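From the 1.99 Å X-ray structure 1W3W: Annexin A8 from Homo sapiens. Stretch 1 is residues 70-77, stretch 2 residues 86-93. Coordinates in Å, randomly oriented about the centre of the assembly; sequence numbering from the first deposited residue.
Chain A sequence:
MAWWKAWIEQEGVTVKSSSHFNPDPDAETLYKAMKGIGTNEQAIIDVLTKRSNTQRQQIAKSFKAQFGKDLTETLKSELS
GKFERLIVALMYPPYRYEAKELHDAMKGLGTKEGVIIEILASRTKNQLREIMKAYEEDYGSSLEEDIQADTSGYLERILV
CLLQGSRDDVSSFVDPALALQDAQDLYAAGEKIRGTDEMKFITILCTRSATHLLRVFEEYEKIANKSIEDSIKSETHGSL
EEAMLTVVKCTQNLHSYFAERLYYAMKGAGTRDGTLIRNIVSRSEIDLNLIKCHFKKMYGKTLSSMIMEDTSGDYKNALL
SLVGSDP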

# COMPACT_ATOMS: atom_id res chain seq x y z
N ASP A 70 1.31 0.04 27.77
CA ASP A 70 1.06 -0.34 26.39
C ASP A 70 2.39 -0.42 25.62
O ASP A 70 3.23 0.48 25.72
CB ASP A 70 0.10 0.66 25.74
CG ASP A 70 -0.27 0.28 24.34
OD1 ASP A 70 -1.22 -0.51 24.17
OD2 ASP A 70 0.35 0.71 23.34
N LEU A 71 2.58 -1.49 24.86
CA LEU A 71 3.84 -1.73 24.16
C LEU A 71 4.10 -0.69 23.08
O LEU A 71 5.21 -0.19 22.97
CB LEU A 71 3.86 -3.14 23.56
CG LEU A 71 5.10 -3.51 22.74
CD1 LEU A 71 6.40 -3.25 23.53
CD2 LEU A 71 5.05 -4.96 22.28
N THR A 72 3.09 -0.39 22.28
CA THR A 72 3.21 0.55 21.19
C THR A 72 3.55 1.95 21.70
O THR A 72 4.47 2.59 21.18
CB THR A 72 1.94 0.56 20.36
OG1 THR A 72 1.77 -0.72 19.73
CG2 THR A 72 2.04 1.53 19.19
N GLU A 73 2.83 2.41 22.72
CA GLU A 73 3.10 3.71 23.34
C GLU A 73 4.50 3.76 23.93
O GLU A 73 5.16 4.79 23.87
CB GLU A 73 2.09 4.04 24.45
CG GLU A 73 0.70 4.41 23.94
CD GLU A 73 0.70 5.47 22.83
OE1 GLU A 73 1.38 6.52 22.98
OE2 GLU A 73 0.01 5.26 21.80
N THR A 74 4.94 2.64 24.49
CA THR A 74 6.27 2.54 25.06
C THR A 74 7.33 2.62 23.96
O THR A 74 8.31 3.34 24.09
CB THR A 74 6.39 1.23 25.85
OG1 THR A 74 5.47 1.26 26.95
CG2 THR A 74 7.75 1.07 26.51
N LEU A 75 7.10 1.89 22.87
CA LEU A 75 7.98 1.95 21.70
C LEU A 75 8.09 3.38 21.13
O LEU A 75 9.18 3.82 20.76
CB LEU A 75 7.45 1.01 20.60
CG LEU A 75 8.03 -0.40 20.36
CD1 LEU A 75 8.93 -0.93 21.42
CD2 LEU A 75 6.90 -1.40 20.00
N LYS A 76 6.96 4.09 21.06
CA LYS A 76 6.93 5.47 20.55
C LYS A 76 7.78 6.42 21.41
O LYS A 76 8.47 7.29 20.89
CB LYS A 76 5.49 6.01 20.48
CG LYS A 76 4.69 5.54 19.29
CD LYS A 76 3.41 6.38 19.10
CE LYS A 76 2.28 5.56 18.48
NZ LYS A 76 1.36 6.36 17.59
N SER A 77 7.73 6.23 22.73
CA SER A 77 8.51 7.03 23.66
C SER A 77 10.00 6.69 23.69
O SER A 77 10.84 7.58 23.82
CB SER A 77 7.94 6.85 25.07
OG SER A 77 6.54 7.06 25.06
N LEU A 86 9.15 2.68 11.60
CA LEU A 86 9.08 1.30 11.10
C LEU A 86 8.59 0.33 12.16
O LEU A 86 7.72 -0.50 11.89
CB LEU A 86 10.44 0.85 10.58
CG LEU A 86 10.54 -0.61 10.15
CD1 LEU A 86 9.62 -0.93 8.95
CD2 LEU A 86 11.97 -0.92 9.82
N ILE A 87 9.16 0.42 13.36
CA ILE A 87 8.82 -0.51 14.43
C ILE A 87 7.36 -0.32 14.82
O ILE A 87 6.65 -1.29 15.04
CB ILE A 87 9.77 -0.33 15.65
CG1 ILE A 87 11.20 -0.74 15.29
CG2 ILE A 87 9.30 -1.12 16.83
CD1 ILE A 87 11.39 -2.22 15.00
N VAL A 88 6.90 0.93 14.88
CA VAL A 88 5.52 1.20 15.29
C VAL A 88 4.56 0.71 14.21
O VAL A 88 3.50 0.17 14.51
CB VAL A 88 5.29 2.71 15.57
CG1 VAL A 88 3.81 3.04 15.62
CG2 VAL A 88 5.94 3.09 16.89
N ALA A 89 4.95 0.89 12.94
CA ALA A 89 4.17 0.38 11.81
C ALA A 89 3.95 -1.14 11.92
O ALA A 89 2.85 -1.62 11.66
CB ALA A 89 4.85 0.71 10.49
N LEU A 90 4.96 -1.87 12.35
CA LEU A 90 4.87 -3.33 12.51
C LEU A 90 3.86 -3.74 13.56
O LEU A 90 3.34 -4.85 13.52
CB LEU A 90 6.25 -3.91 12.89
CG LEU A 90 7.26 -3.91 11.75
CD1 LEU A 90 8.65 -4.28 12.28
CD2 LEU A 90 6.83 -4.86 10.65
N MET A 91 3.59 -2.85 14.50
CA MET A 91 2.68 -3.13 15.63
C MET A 91 1.21 -2.95 15.31
O MET A 91 0.35 -3.43 16.07
CB MET A 91 3.04 -2.24 16.83
CG MET A 91 4.36 -2.55 17.47
SD MET A 91 4.61 -4.30 17.92
CE MET A 91 3.26 -4.59 18.93
N TYR A 92 0.89 -2.28 14.21
CA TYR A 92 -0.50 -2.14 13.80
C TYR A 92 -1.02 -3.42 13.17
O TYR A 92 -0.36 -4.01 12.30
CB TYR A 92 -0.68 -0.95 12.83
CG TYR A 92 -0.81 0.37 13.54
CD1 TYR A 92 0.31 1.02 14.02
CD2 TYR A 92 -2.05 0.95 13.75
CE1 TYR A 92 0.20 2.23 14.70
CE2 TYR A 92 -2.17 2.16 14.43
CZ TYR A 92 -1.04 2.79 14.91
OH TYR A 92 -1.13 3.98 15.59
N PRO A 93 -2.21 -3.85 13.56
CA PRO A 93 -2.87 -4.94 12.83
C PRO A 93 -3.13 -4.52 11.38
O PRO A 93 -3.24 -3.31 11.09
CB PRO A 93 -4.19 -5.15 13.59
CG PRO A 93 -4.06 -4.42 14.87
CD PRO A 93 -3.04 -3.34 14.67
O HOH W 1 -0.80 -0.73 17.64

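No direct hydrogen bond joins these two helical segments; the one polar link between them is a water. Water 1 lies 3.3 Å from Thr 72 OG1 and donates to Met 91 O, also at 3.3 Å, and both bonds are weak. Everything else is packing: 342 Å² is buried between the two stretches, whose helices run nearly antiparallel, their N-to-C directions 172° apart and their axes 9.7 Å apart at closest approach.

Met 91 is covered more than any other residue here. Its CA-CB bond points toward the first helix, and with all three chi angles in m, the flexible chain meets three residues of that helix. Met 91 CB lies 3.5 Å from Thr 72 OG1, Met 91 CG 3.8 Å from Leu 75 CD2, and Met 91 CE 3.8 Å from Leu 71 CD2. An unbranched, apolar side chain suits this place because it can touch successive turns. The CA-CB bond of Leu 71 points sideways, but the end of the side chain comes nearer, bringing CD2 to the methionine methyl. The CA-CB bond of Leu 75 points toward the second helix, and the side chain packs against two residues one turn apart: besides Met 91, it meets Ile 87, whose CG2 is 3.8 Å from Leu 75 CG. The CA-CB bond of Ile 87 also points toward the first helix while the end of the side chain leads away, so the branch methyl CG2 makes the contact and CD1 extends elsewhere.

The backbones come closest at Thr 72 and Val 88, whose CA atoms are 6.4 Å apart. Both side chains are short, beta-branched and directed sideways, which fits a place where the helices lie so near. Thr 72 CG2 is 4.3 Å from Val 88 CG1, while the threonine hydroxyl serves the water. Val 88 CG2 packs 3.7 Å from Lys 76 CG, so the lysine contributes its aliphatic stem to an apolar neighbour. The rest of that long chain carries the charged Lys 76 NZ to 4.0 Å from Tyr 92 OH, keeping the amine near a polar group at the partly exposed margin.

The first helix is secured at its start by Asp 70, the N-cap. Asp 70 OD2 accepts from Glu 73 N at 3.1 Å, satisfying an amide that has no earlier helical carbonyl to pair with. One turn on, Thr 74 OG1 donates to Asp 70 O at 2.7 Å. Neither Asp 70 nor Thr 74 touches the second stretch.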